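Local coordinates for uncharacterized lipoprotein GfcB (Escherichia coli K12, PDB 2IN5) that is of unknown function but is a membrane-anchored lipoprotein that probably takes part in making or exporting group 4 capsule polysaccharide, at residues Glu152-Thr157 with Lys161-Thr166; Asn73-Lys78 with Ser107-Asp112; Gln94-Asn99 with Ser128-Ala133; Leu138-Arg143 with Gln175-Arg180; Gly134-Asn139 with Thr166-Ser171. All coordinates share one frame; numbering follows the deposited sequence.

Contact 1 (Glu152-Thr157 with Lys161-Thr166); sequences EEVTST and KQWQNT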
# COMPACT_ATOMS: atom_id res chain seq x y z
N GLU A 152 23.55 -10.05 14.06
CA GLU A 152 23.24 -11.13 13.13
C GLU A 152 24.43 -11.44 12.22
O GLU A 152 24.80 -10.62 11.36
CB GLU A 152 22.02 -10.76 12.28
CG GLU A 152 21.70 -11.74 11.16
CD GLU A 152 20.51 -11.30 10.31
OE1 GLU A 152 20.54 -10.17 9.78
OE2 GLU A 152 19.54 -12.08 10.16
N GLU A 153 25.03 -12.60 12.42
CA GLU A 153 26.16 -13.03 11.59
C GLU A 153 25.59 -13.71 10.35
O GLU A 153 25.00 -14.79 10.43
CB GLU A 153 27.05 -14.01 12.37
CG GLU A 153 27.69 -13.40 13.63
CD GLU A 153 28.46 -12.10 13.34
OE1 GLU A 153 29.34 -12.11 12.44
OE2 GLU A 153 28.19 -11.08 14.02
N VAL A 154 25.75 -13.08 9.20
CA VAL A 154 25.21 -13.64 7.97
C VAL A 154 26.30 -14.17 7.04
O VAL A 154 27.39 -13.61 6.96
CB VAL A 154 24.36 -12.60 7.18
CG1 VAL A 154 23.58 -13.29 6.08
CG2 VAL A 154 23.42 -11.86 8.11
N THR A 155 26.00 -15.27 6.37
CA THR A 155 26.93 -15.85 5.41
C THR A 155 26.11 -16.22 4.18
O THR A 155 25.01 -16.78 4.29
CB THR A 155 27.67 -17.13 5.95
OG1 THR A 155 26.71 -18.15 6.28
CG2 THR A 155 28.49 -16.79 7.19
N SER A 156 26.62 -15.86 3.00
CA SER A 156 25.95 -16.19 1.75
C SER A 156 26.92 -17.06 0.97
O SER A 156 28.09 -17.17 1.32
CB SER A 156 25.60 -14.93 0.94
OG SER A 156 26.75 -14.13 0.71
N THR A 157 26.43 -17.65 -0.11
CA THR A 157 27.26 -18.53 -0.90
C THR A 157 27.23 -18.14 -2.37
O THR A 157 26.34 -17.41 -2.82
CB THR A 157 26.77 -19.96 -0.72
OG1 THR A 157 27.68 -20.87 -1.35
CG2 THR A 157 25.40 -20.10 -1.34
N LYS A 161 30.37 -15.34 1.00
CA LYS A 161 30.58 -14.04 1.63
C LYS A 161 29.97 -14.04 3.02
O LYS A 161 29.09 -14.85 3.32
CB LYS A 161 29.93 -12.93 0.78
CG LYS A 161 30.26 -13.00 -0.70
CD LYS A 161 29.45 -12.01 -1.54
CE LYS A 161 30.09 -10.63 -1.59
NZ LYS A 161 30.26 -10.05 -0.23
N GLN A 162 30.45 -13.15 3.88
CA GLN A 162 29.92 -13.04 5.23
C GLN A 162 30.10 -11.64 5.79
O GLN A 162 31.16 -11.02 5.67
CB GLN A 162 30.57 -14.05 6.18
CG GLN A 162 32.07 -13.93 6.35
CD GLN A 162 32.60 -14.87 7.43
OE1 GLN A 162 33.79 -15.22 7.43
NE2 GLN A 162 31.73 -15.26 8.36
N TRP A 163 29.03 -11.14 6.40
CA TRP A 163 29.02 -9.82 6.99
C TRP A 163 28.15 -9.87 8.24
O TRP A 163 27.53 -10.90 8.54
CB TRP A 163 28.46 -8.81 6.00
CG TRP A 163 27.01 -9.01 5.65
CD1 TRP A 163 25.95 -8.30 6.12
CD2 TRP A 163 26.48 -9.96 4.72
NE1 TRP A 163 24.78 -8.74 5.53
CE2 TRP A 163 25.09 -9.76 4.67
CE3 TRP A 163 27.05 -10.97 3.92
CZ2 TRP A 163 24.25 -10.52 3.84
CZ3 TRP A 163 26.22 -11.72 3.09
CH2 TRP A 163 24.83 -11.49 3.06
N GLN A 164 28.11 -8.76 8.97
CA GLN A 164 27.32 -8.68 10.20
C GLN A 164 26.31 -7.54 10.16
O GLN A 164 26.64 -6.44 9.75
CB GLN A 164 28.26 -8.47 11.40
CG GLN A 164 27.57 -8.00 12.68
CD GLN A 164 28.56 -7.59 13.76
OE1 GLN A 164 29.01 -8.42 14.56
NE2 GLN A 164 28.92 -6.31 13.78
N ASN A 165 25.07 -7.83 10.55
CA ASN A 165 24.03 -6.81 10.63
C ASN A 165 23.80 -6.61 12.12
O ASN A 165 24.08 -7.50 12.91
CB ASN A 165 22.71 -7.28 10.02
CG ASN A 165 22.81 -7.61 8.54
OD1 ASN A 165 23.36 -6.83 7.75
ND2 ASN A 165 22.27 -8.75 8.15
N THR A 166 23.29 -5.45 12.49
CA THR A 166 23.03 -5.17 13.90
C THR A 166 21.63 -4.60 14.04
O THR A 166 21.19 -3.78 13.23
CB THR A 166 24.07 -4.17 14.46
OG1 THR A 166 25.39 -4.67 14.20
CG2 THR A 166 23.90 -4.01 15.97
O HOH W 1 29.83 -12.76 9.85
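The beta hairpin of strands 143-156 and 161-170 is joined here near its turn, where Glu152, Val154 and Ser156 form antiparallel hydrogen-bonded pairs with Asn165, Trp163 and Lys161. The axes of the two short strands pass 4.5 Å apart at an angle of 161°, and the backbone bonds include Val154 N to Trp163 O at 2.9 Å. Thr155 and Gln162 share the face of Glu153 and Gln164, with Thr155 CG2 lying 3.6 Å from Gln162 CB. On the other face the indole of Trp163 lies against Val154, whose CG1 sits 4.0 Å from the centroid of the six-membered ring, 25° off its normal, a CH-pi contact. Ser156 OG meets the rim of the same ring at Trp163 CZ3, 3.4 Å away. Glu152 stretches out with CG anti to its backbone nitrogen (chi1 173°) and runs beside Asn165. Asn165 ND2 donates to Glu152 OE1 over 2.8 Å, with the oxygen close to the amide plane. The same OE1 takes a salt bridge from Arg75, while Glu152 OE2 is bonded to Ser128 OG. A buried carboxylate gripped at both oxygens by donors is therefore likely to stay ionised.

Contact 2 (Asn73-Lys78 with Ser107-Asp112); sequences NGRLLK and SRWTRD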
# COMPACT_ATOMS: atom_id res chain seq x y z
N ASN A 73 9.62 -4.76 11.14
CA ASN A 73 10.41 -4.63 12.36
C ASN A 73 11.91 -4.46 12.10
O ASN A 73 12.73 -5.27 12.57
CB ASN A 73 10.18 -5.81 13.30
CG ASN A 73 10.35 -5.40 14.76
OD1 ASN A 73 10.03 -4.27 15.12
ND2 ASN A 73 10.84 -6.32 15.59
N GLY A 74 12.24 -3.41 11.35
CA GLY A 74 13.62 -3.10 11.05
C GLY A 74 14.28 -3.88 9.93
O GLY A 74 15.35 -3.49 9.45
N ARG A 75 13.66 -4.99 9.53
CA ARG A 75 14.20 -5.83 8.47
C ARG A 75 13.79 -5.29 7.11
O ARG A 75 12.61 -5.03 6.86
CB ARG A 75 13.69 -7.27 8.59
CG ARG A 75 14.24 -8.21 7.52
CD ARG A 75 15.72 -8.48 7.73
NE ARG A 75 15.93 -9.42 8.83
CZ ARG A 75 17.12 -9.88 9.21
NH1 ARG A 75 18.23 -9.49 8.61
NH2 ARG A 75 17.18 -10.76 10.21
N LEU A 76 14.77 -5.13 6.22
CA LEU A 76 14.49 -4.64 4.88
C LEU A 76 14.03 -5.81 4.02
O LEU A 76 14.74 -6.82 3.87
CB LEU A 76 15.74 -4.01 4.28
CG LEU A 76 15.47 -3.33 2.94
CD1 LEU A 76 14.46 -2.19 3.14
CD2 LEU A 76 16.77 -2.80 2.38
N LEU A 77 12.83 -5.68 3.47
CA LEU A 77 12.23 -6.71 2.63
C LEU A 77 12.11 -6.33 1.16
O LEU A 77 12.08 -7.21 0.29
CB LEU A 77 10.85 -7.06 3.16
CG LEU A 77 10.82 -7.61 4.58
CD1 LEU A 77 9.39 -7.66 5.04
CD2 LEU A 77 11.48 -9.00 4.65
N LYS A 78 12.03 -5.04 0.86
CA LYS A 78 11.90 -4.61 -0.52
C LYS A 78 12.04 -3.10 -0.67
O LYS A 78 11.67 -2.36 0.24
CB LYS A 78 10.53 -5.06 -1.06
CG LYS A 78 10.28 -4.81 -2.53
CD LYS A 78 8.82 -5.05 -2.88
CE LYS A 78 8.50 -4.58 -4.29
NZ LYS A 78 7.04 -4.25 -4.43
N SER A 107 19.70 -17.90 17.54
CA SER A 107 18.62 -18.01 16.56
C SER A 107 19.19 -18.03 15.15
O SER A 107 20.14 -17.32 14.84
CB SER A 107 17.64 -16.83 16.70
OG SER A 107 16.86 -16.93 17.87
N ARG A 108 18.59 -18.84 14.29
CA ARG A 108 19.07 -18.94 12.92
C ARG A 108 17.95 -18.66 11.94
O ARG A 108 16.77 -18.67 12.31
CB ARG A 108 19.69 -20.34 12.69
CG ARG A 108 20.74 -20.72 13.74
CD ARG A 108 21.85 -21.64 13.21
NE ARG A 108 21.35 -22.87 12.59
CZ ARG A 108 22.12 -23.84 12.10
NH1 ARG A 108 23.45 -23.73 12.15
NH2 ARG A 108 21.57 -24.91 11.53
N TRP A 109 18.31 -18.37 10.70
CA TRP A 109 17.33 -18.09 9.67
C TRP A 109 17.96 -18.26 8.31
O TRP A 109 19.08 -17.84 8.07
CB TRP A 109 16.78 -16.67 9.81
CG TRP A 109 15.80 -16.27 8.74
CD1 TRP A 109 14.85 -17.06 8.17
CD2 TRP A 109 15.64 -14.97 8.17
NE1 TRP A 109 14.10 -16.34 7.28
CE2 TRP A 109 14.56 -15.05 7.26
CE3 TRP A 109 16.30 -13.75 8.34
CZ2 TRP A 109 14.12 -13.94 6.52
CZ3 TRP A 109 15.86 -12.65 7.60
CH2 TRP A 109 14.78 -12.76 6.71
N THR A 110 17.22 -18.91 7.42
CA THR A 110 17.71 -19.16 6.07
C THR A 110 16.70 -18.63 5.07
O THR A 110 15.50 -18.87 5.19
CB THR A 110 17.96 -20.68 5.85
OG1 THR A 110 19.17 -21.06 6.53
CG2 THR A 110 18.11 -21.00 4.37
N ARG A 111 17.19 -17.89 4.09
CA ARG A 111 16.32 -17.33 3.07
C ARG A 111 17.13 -16.94 1.85
O ARG A 111 18.36 -16.96 1.87
CB ARG A 111 15.58 -16.10 3.61
CG ARG A 111 16.45 -14.86 3.84
CD ARG A 111 17.51 -15.11 4.89
NE ARG A 111 18.08 -13.86 5.37
CZ ARG A 111 18.94 -13.77 6.38
NH1 ARG A 111 19.35 -14.86 7.02
NH2 ARG A 111 19.40 -12.59 6.75
N ASP A 112 16.44 -16.62 0.77
CA ASP A 112 17.12 -16.20 -0.44
C ASP A 112 16.70 -14.75 -0.70
O ASP A 112 15.62 -14.34 -0.29
CB ASP A 112 16.73 -17.08 -1.64
CG ASP A 112 17.12 -18.55 -1.46
OD1 ASP A 112 18.31 -18.85 -1.23
OD2 ASP A 112 16.22 -19.41 -1.56
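Trp109 and Arg111, two residues apart on strand 108-117, face Arg75 of strand 75-80 across the interior of this largely antiparallel beta protein. The main chains stay well apart, with Arg75 CA and Trp109 CA 12.7 Å from each other, and long side chains bridge the gap. Trp109 comes first: its CG lies anti to the backbone nitrogen (chi1 177°), which carries the six-membered ring inward to Arg75. There the rim atom Trp109 CZ3 rests over one face of the guanidinium, 3.4 Å from Arg75 CZ. The two planes are 53° apart, which rules out a flat stack. Trp109 NE1 is held by the carbonyl oxygen of Asn91. Arg111 follows and lies on the tryptophan, its CD 3.6 Å above the centre of the ring and its guanidinium over Trp109 CE3. Arg111 NH1 makes a weak bond of 3.2 Å back to Trp109 O and a firmer hydrogen bond to Ser128 OG. The arginine ends gather round Glu152, which forms a salt bridge with Arg75 and a long, weak ion pair with Arg111, while Asp95 binds Arg75 from another side. This shared anion probably offsets the close approach of Arg75 NH1 to Arg111 NH2, at 3.8 Å.

Contact 3 (Gln94-Asn99 with Ser128-Ala133); sequences QDPLRN and STFSFA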
# COMPACT_ATOMS: atom_id res chain seq x y z
N GLN A 94 9.86 -16.47 8.80
CA GLN A 94 10.69 -17.18 9.77
C GLN A 94 11.80 -16.28 10.32
O GLN A 94 12.73 -16.75 10.97
CB GLN A 94 11.32 -18.41 9.10
CG GLN A 94 11.17 -19.71 9.89
CD GLN A 94 9.75 -19.94 10.38
OE1 GLN A 94 8.78 -19.74 9.63
NE2 GLN A 94 9.61 -20.37 11.63
N ASP A 95 11.72 -14.99 10.04
CA ASP A 95 12.73 -14.07 10.53
C ASP A 95 12.51 -13.85 12.03
O ASP A 95 11.42 -13.50 12.46
CB ASP A 95 12.66 -12.75 9.76
CG ASP A 95 13.57 -11.68 10.34
OD1 ASP A 95 14.63 -12.02 10.92
OD2 ASP A 95 13.23 -10.50 10.19
N PRO A 96 13.56 -14.07 12.84
CA PRO A 96 13.46 -13.89 14.29
C PRO A 96 12.97 -12.51 14.75
O PRO A 96 12.38 -12.38 15.81
CB PRO A 96 14.88 -14.21 14.78
CG PRO A 96 15.74 -14.03 13.58
CD PRO A 96 14.90 -14.51 12.44
N LEU A 97 13.21 -11.49 13.92
CA LEU A 97 12.76 -10.15 14.23
C LEU A 97 11.24 -10.08 14.25
O LEU A 97 10.68 -9.06 14.66
CB LEU A 97 13.31 -9.16 13.22
CG LEU A 97 14.82 -8.97 13.29
CD1 LEU A 97 15.29 -8.12 12.13
CD2 LEU A 97 15.17 -8.31 14.62
N ARG A 98 10.57 -11.13 13.81
CA ARG A 98 9.10 -11.10 13.84
C ARG A 98 8.63 -11.16 15.28
O ARG A 98 7.51 -10.79 15.59
CB ARG A 98 8.50 -12.26 13.04
CG ARG A 98 8.63 -12.10 11.53
CD ARG A 98 7.87 -13.17 10.78
NE ARG A 98 6.74 -12.61 10.06
CZ ARG A 98 5.57 -12.32 10.62
NH1 ARG A 98 5.38 -12.54 11.91
NH2 ARG A 98 4.60 -11.77 9.89
N ASN A 99 9.50 -11.64 16.16
CA ASN A 99 9.21 -11.71 17.59
C ASN A 99 10.53 -11.35 18.27
O ASN A 99 11.16 -12.18 18.93
CB ASN A 99 8.77 -13.11 17.99
CG ASN A 99 8.07 -13.14 19.35
OD1 ASN A 99 8.48 -12.44 20.29
ND2 ASN A 99 7.01 -13.94 19.46
N SER A 128 21.95 -16.98 8.56
CA SER A 128 22.51 -16.19 9.65
C SER A 128 22.13 -16.71 11.03
O SER A 128 21.20 -17.50 11.18
CB SER A 128 22.05 -14.74 9.55
OG SER A 128 20.65 -14.64 9.74
N THR A 129 22.85 -16.23 12.03
CA THR A 129 22.60 -16.60 13.42
C THR A 129 22.65 -15.33 14.26
O THR A 129 23.53 -14.49 14.08
CB THR A 129 23.65 -17.62 13.94
OG1 THR A 129 24.93 -16.98 14.04
CG2 THR A 129 23.76 -18.81 13.00
N PHE A 130 21.70 -15.19 15.17
CA PHE A 130 21.65 -14.01 16.02
C PHE A 130 22.52 -14.20 17.26
O PHE A 130 22.49 -15.25 17.89
CB PHE A 130 20.22 -13.71 16.44
CG PHE A 130 19.42 -12.98 15.38
CD1 PHE A 130 18.62 -11.90 15.73
CD2 PHE A 130 19.46 -13.37 14.05
CE1 PHE A 130 17.88 -11.22 14.78
CE2 PHE A 130 18.72 -12.70 13.09
CZ PHE A 130 17.93 -11.62 13.46
N SER A 131 23.28 -13.17 17.61
CA SER A 131 24.15 -13.24 18.78
C SER A 131 23.89 -12.01 19.66
O SER A 131 24.03 -10.86 19.21
CB SER A 131 25.62 -13.31 18.32
OG SER A 131 26.50 -13.69 19.36
N PHE A 132 23.48 -12.26 20.91
CA PHE A 132 23.18 -11.19 21.86
C PHE A 132 24.47 -10.46 22.21
O PHE A 132 25.41 -11.03 22.76
CB PHE A 132 22.54 -11.75 23.14
CG PHE A 132 22.07 -10.70 24.10
CD1 PHE A 132 21.07 -9.80 23.73
CD2 PHE A 132 22.67 -10.56 25.35
CE1 PHE A 132 20.67 -8.78 24.60
CE2 PHE A 132 22.28 -9.54 26.22
CZ PHE A 132 21.27 -8.65 25.84
N ALA A 133 24.51 -9.17 21.86
CA ALA A 133 25.68 -8.34 22.08
C ALA A 133 25.56 -7.51 23.35
O ALA A 133 26.47 -6.76 23.70
CB ALA A 133 25.89 -7.44 20.87
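Phe130 turns its CG anti to its own carbonyl carbon (chi1 -80°), and its ring thereby leaves strand 120-140 to meet Pro96 and Leu97. These belong to a short 3-10 turn in the long connection between strands 86-89 and 108-117, so the contact packs a turn against a strand within the beta fold. Pro96 is the near partner. Its CG stands over the face of the phenyl ring, 3.5 Å from the centroid and 24° off the normal, as a CH-pi contact. This single pyrrolidine carbon reaches Phe130 CZ and Phe130 CE2 at 3.3 Å each, so it sits off the middle of the ring. Leu97 comes in at the rim instead, its CD2 close to the ring plane. The turn is fixed from within: Arg98 N donates to Asp95 O over 2.9 Å, and Asn99 N to Pro96 O over 3.0 Å. Asp95 OD1 accepts a weak bond from Leu97 N, but its stronger partner is Arg75, a salt bridge that ties the start of the turn to strand 75-80. Trp109 also packs on Pro96, and Ile103 touches both Pro96 and Phe130. At the rim of the ring, Leu97 CD2 lies 4.0 Å from Phe130 CE1.

Contact 4 (Leu138-Arg143 with Gln175-Arg180); sequences LNIAGR and QVRQSR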
# COMPACT_ATOMS: atom_id res chain seq x y z
N LEU A 138 20.27 4.16 23.45
CA LEU A 138 20.42 5.05 22.30
C LEU A 138 19.59 6.29 22.55
O LEU A 138 18.55 6.23 23.19
CB LEU A 138 19.90 4.38 21.02
CG LEU A 138 20.52 3.07 20.53
CD1 LEU A 138 19.82 2.60 19.27
CD2 LEU A 138 22.00 3.28 20.27
N ASN A 139 20.05 7.42 22.04
CA ASN A 139 19.30 8.65 22.18
C ASN A 139 18.75 8.95 20.80
O ASN A 139 19.50 9.17 19.86
CB ASN A 139 20.19 9.80 22.65
CG ASN A 139 19.42 11.09 22.82
OD1 ASN A 139 19.27 11.88 21.88
ND2 ASN A 139 18.89 11.29 24.01
N ILE A 140 17.42 8.93 20.70
CA ILE A 140 16.75 9.14 19.43
C ILE A 140 15.67 10.19 19.58
O ILE A 140 14.74 10.03 20.38
CB ILE A 140 16.09 7.83 18.95
CG1 ILE A 140 17.16 6.76 18.74
CG2 ILE A 140 15.28 8.09 17.70
CD1 ILE A 140 16.61 5.35 18.65
N ALA A 141 15.77 11.26 18.80
CA ALA A 141 14.80 12.35 18.87
C ALA A 141 14.81 12.91 20.29
O ALA A 141 13.77 13.28 20.83
CB ALA A 141 13.41 11.84 18.52
N GLY A 142 16.01 12.95 20.87
CA GLY A 142 16.18 13.49 22.21
C GLY A 142 15.60 12.68 23.35
O GLY A 142 15.27 13.23 24.40
N ARG A 143 15.48 11.38 23.16
CA ARG A 143 14.95 10.53 24.20
C ARG A 143 15.80 9.29 24.33
O ARG A 143 16.40 8.82 23.35
CB ARG A 143 13.51 10.12 23.89
CG ARG A 143 12.47 11.11 24.33
CD ARG A 143 11.09 10.56 24.01
NE ARG A 143 11.00 9.15 24.40
CZ ARG A 143 11.03 8.71 25.65
NH1 ARG A 143 10.96 7.41 25.90
NH2 ARG A 143 11.13 9.57 26.66
N GLN A 175 10.13 -3.62 19.59
CA GLN A 175 10.28 -2.78 18.40
C GLN A 175 11.74 -2.44 18.13
O GLN A 175 12.44 -2.02 19.03
CB GLN A 175 9.50 -1.47 18.54
CG GLN A 175 9.86 -0.45 17.45
CD GLN A 175 9.27 0.93 17.68
OE1 GLN A 175 9.36 1.48 18.78
NE2 GLN A 175 8.70 1.51 16.64
N VAL A 176 12.18 -2.64 16.89
CA VAL A 176 13.54 -2.31 16.50
C VAL A 176 13.56 -0.78 16.34
O VAL A 176 12.71 -0.22 15.66
CB VAL A 176 13.90 -3.01 15.16
CG1 VAL A 176 15.22 -2.47 14.59
CG2 VAL A 176 14.00 -4.52 15.40
N ARG A 177 14.51 -0.12 16.99
CA ARG A 177 14.60 1.34 16.91
C ARG A 177 15.73 1.80 16.02
O ARG A 177 15.81 2.96 15.64
CB ARG A 177 14.78 1.95 18.31
CG ARG A 177 13.58 1.80 19.23
CD ARG A 177 12.30 2.35 18.62
NE ARG A 177 12.34 3.78 18.34
CZ ARG A 177 12.30 4.74 19.27
NH1 ARG A 177 12.22 4.42 20.56
NH2 ARG A 177 12.32 6.01 18.90
N GLN A 178 16.62 0.87 15.69
CA GLN A 178 17.75 1.18 14.82
C GLN A 178 18.24 -0.13 14.23
O GLN A 178 18.19 -1.16 14.88
CB GLN A 178 18.88 1.85 15.61
CG GLN A 178 20.07 2.18 14.74
CD GLN A 178 21.13 3.01 15.43
OE1 GLN A 178 22.09 2.49 16.00
NE2 GLN A 178 20.95 4.33 15.40
N SER A 179 18.69 -0.08 12.99
CA SER A 179 19.18 -1.29 12.35
C SER A 179 20.27 -0.99 11.33
O SER A 179 20.27 0.08 10.73
CB SER A 179 18.03 -2.00 11.65
OG SER A 179 17.54 -1.21 10.58
N ARG A 180 21.21 -1.91 11.18
CA ARG A 180 22.27 -1.77 10.20
C ARG A 180 22.30 -3.09 9.44
O ARG A 180 22.50 -4.15 10.05
CB ARG A 180 23.64 -1.54 10.85
CG ARG A 180 23.70 -0.37 11.82
CD ARG A 180 24.98 0.44 11.64
NE ARG A 180 26.15 -0.41 11.47
CZ ARG A 180 26.72 -1.13 12.44
NH1 ARG A 180 26.23 -1.11 13.67
NH2 ARG A 180 27.78 -1.88 12.16
O HOH W 2 12.77 8.49 20.59
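Ile140 and Leu138 pack on Arg177 and Gln178 at one side of this contact, while its other side opens to water at the hairpin turn that ends strand 120-140. On the packed side, Leu138 CD1 touches Gln178 CB at 3.9 Å, the two side chains lying nearly at right angles. Ile140 CD1 reaches Arg177 CB, also at 3.9 Å, and stands over one face of the guanidinium, displaced to its rim. Arg177 can offer that face because its chain folds back at chi2 (-55°) and chi3 (-63°), and its NH2 comes within 3.8 Å of Ile140 CG2. The looser side is polar: a water lies 3.0 Å from Arg177 NH2, in the guanidinium plane, and close to Ile140 O. Beyond it, Ala141 and Gly142 both have positive phi, as in a type I' turn, closed by Arg143 N to Ile140 O at 3.2 Å, with Ile140 N to Arg143 O at 2.8 Å returning across the hairpin. Gly142 and Arg143 are exposed. Arg177 NE is bonded to the carbonyl oxygen of Phe194, which fixes the folded side chain on strand 189-194. Val145 of strand 143-156 packs on Leu138, Ile140 and Arg177, Trp168 of strand 161-170 touches Leu138 and Gln178, and helix 26-31 borders the turn through Ile29 and Gln30.

Contact 5 (Gly134-Asn139 with Thr166-Ser171); sequences GLETLN and TFWVDS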
# COMPACT_ATOMS: atom_id res chain seq x y z
N GLY A 134 24.42 -7.64 24.03
CA GLY A 134 24.24 -6.91 25.27
C GLY A 134 23.23 -5.77 25.28
O GLY A 134 22.40 -5.61 24.39
N LEU A 135 23.32 -4.98 26.34
CA LEU A 135 22.44 -3.84 26.52
C LEU A 135 23.10 -2.58 25.98
O LEU A 135 24.33 -2.48 25.92
CB LEU A 135 22.14 -3.69 28.01
CG LEU A 135 21.66 -2.34 28.53
CD1 LEU A 135 20.22 -2.08 28.13
CD2 LEU A 135 21.80 -2.32 30.03
N GLU A 136 22.27 -1.64 25.54
CA GLU A 136 22.76 -0.37 25.03
C GLU A 136 21.63 0.63 25.02
O GLU A 136 20.50 0.30 24.68
CB GLU A 136 23.32 -0.49 23.62
CG GLU A 136 24.27 0.67 23.33
CD GLU A 136 24.63 0.86 21.86
OE1 GLU A 136 24.86 -0.15 21.15
OE2 GLU A 136 24.70 2.04 21.44
N THR A 137 21.94 1.86 25.40
CA THR A 137 20.96 2.92 25.40
C THR A 137 21.28 3.87 24.25
O THR A 137 22.42 4.32 24.10
CB THR A 137 20.99 3.71 26.74
OG1 THR A 137 20.61 2.84 27.81
CG2 THR A 137 20.03 4.90 26.69
N LEU A 138 20.27 4.16 23.45
CA LEU A 138 20.42 5.05 22.30
C LEU A 138 19.59 6.29 22.55
O LEU A 138 18.55 6.23 23.19
CB LEU A 138 19.90 4.38 21.02
CG LEU A 138 20.52 3.07 20.53
CD1 LEU A 138 19.82 2.60 19.27
CD2 LEU A 138 22.00 3.28 20.27
N ASN A 139 20.05 7.42 22.04
CA ASN A 139 19.30 8.65 22.18
C ASN A 139 18.75 8.95 20.80
O ASN A 139 19.50 9.17 19.86
CB ASN A 139 20.19 9.80 22.65
CG ASN A 139 19.42 11.09 22.82
OD1 ASN A 139 19.27 11.88 21.88
ND2 ASN A 139 18.89 11.29 24.01
N THR A 166 23.29 -5.45 12.49
CA THR A 166 23.03 -5.17 13.90
C THR A 166 21.63 -4.60 14.04
O THR A 166 21.19 -3.78 13.23
CB THR A 166 24.07 -4.17 14.46
OG1 THR A 166 25.39 -4.67 14.20
CG2 THR A 166 23.90 -4.01 15.97
N PHE A 167 20.91 -5.04 15.07
CA PHE A 167 19.55 -4.58 15.33
C PHE A 167 19.39 -4.17 16.79
O PHE A 167 19.62 -4.97 17.69
CB PHE A 167 18.56 -5.70 14.99
CG PHE A 167 18.61 -6.17 13.57
CD1 PHE A 167 17.94 -5.47 12.57
CD2 PHE A 167 19.38 -7.27 13.21
CE1 PHE A 167 18.04 -5.86 11.23
CE2 PHE A 167 19.49 -7.67 11.88
CZ PHE A 167 18.81 -6.97 10.89
N TRP A 168 19.00 -2.92 17.01
CA TRP A 168 18.78 -2.39 18.35
C TRP A 168 17.30 -2.50 18.70
O TRP A 168 16.47 -1.76 18.18
CB TRP A 168 19.20 -0.93 18.40
CG TRP A 168 20.67 -0.78 18.43
CD1 TRP A 168 21.45 -0.69 19.54
CD2 TRP A 168 21.55 -0.69 17.30
NE1 TRP A 168 22.77 -0.55 19.18
CE2 TRP A 168 22.86 -0.54 17.81
CE3 TRP A 168 21.35 -0.71 15.91
CZ2 TRP A 168 23.97 -0.42 16.97
CZ3 TRP A 168 22.47 -0.58 15.08
CH2 TRP A 168 23.75 -0.44 15.61
N VAL A 169 17.00 -3.43 19.61
CA VAL A 169 15.62 -3.70 20.01
C VAL A 169 15.18 -3.12 21.35
O VAL A 169 15.90 -3.21 22.34
CB VAL A 169 15.37 -5.23 20.08
CG1 VAL A 169 13.91 -5.52 20.37
CG2 VAL A 169 15.82 -5.89 18.79
N ASP A 170 13.99 -2.53 21.37
CA ASP A 170 13.44 -1.99 22.60
C ASP A 170 13.14 -3.20 23.51
O ASP A 170 12.24 -3.97 23.22
CB ASP A 170 12.15 -1.24 22.31
CG ASP A 170 11.56 -0.60 23.55
OD1 ASP A 170 11.19 -1.32 24.50
OD2 ASP A 170 11.46 0.64 23.57
N SER A 171 13.90 -3.34 24.59
CA SER A 171 13.77 -4.47 25.51
C SER A 171 12.41 -4.68 26.18
O SER A 171 12.22 -5.67 26.89
CB SER A 171 14.84 -4.36 26.60
OG SER A 171 14.63 -3.21 27.41
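Glu136 OE1 accepts a nearly straight hydrogen bond from Trp168 NE1, 2.9 Å long with an angle of 172° at the hydrogen. It links strands 120-140 and 161-170 of the antiparallel beta fold, which are not direct neighbours: strand 143-156 runs between them, and Glu136 CA and Trp168 CA are 8.0 Å apart. Glu136 spans the gap as an extended chain, with CG roughly anti to the backbone nitrogen (chi1 -158°). The two flat groups stand almost perpendicular. The oxygen lies in the indole plane, where the N-H points, yet the nitrogen approaches well above the carboxylate plane, so the bond is well directed for the donor and less so for the acceptor. Leu138 adds an apolar contact on the same ring: its CD1 lies over the five-membered ring, 3.9 Å from the centroid, in a CH-pi arrangement, and is 3.6 Å from Trp168 CG. The indole is thus held at its N-H edge and covered by Leu138 on one face. Gln178 and Arg180 of strand 176-182 also pack on it, while Glu136 touches Val149 of the intervening strand. On the face opposite Leu138, Thr166 CG2 lies 3.6 Å above the ring plane, displaced toward its rim.

Strands 120-140, 143-156, 161-170 and 176-182 are consecutive in the chain and lie side by side, and contacts 1, 4 and 5 draw on them. Contact 1 is nested inside the loops closed by contacts 4 and 5, which share Leu138 and Asn139 and have centres about 7 Å apart. Contacts 2 and 3 alternate along the chain, with centres about 8 Å apart, and precede contact 1, whose centre lies about 11 Å from that of contact 2 and about 12 Å from that of contact 3. Glu152, Arg75, Asp95 and Ser128 connect these three in a buried polar network, whereas contacts 4 and 5, with centres some 14 to 22 Å from those of the others, join the far end of long strand 120-140 to strands 161-170 and 176-182.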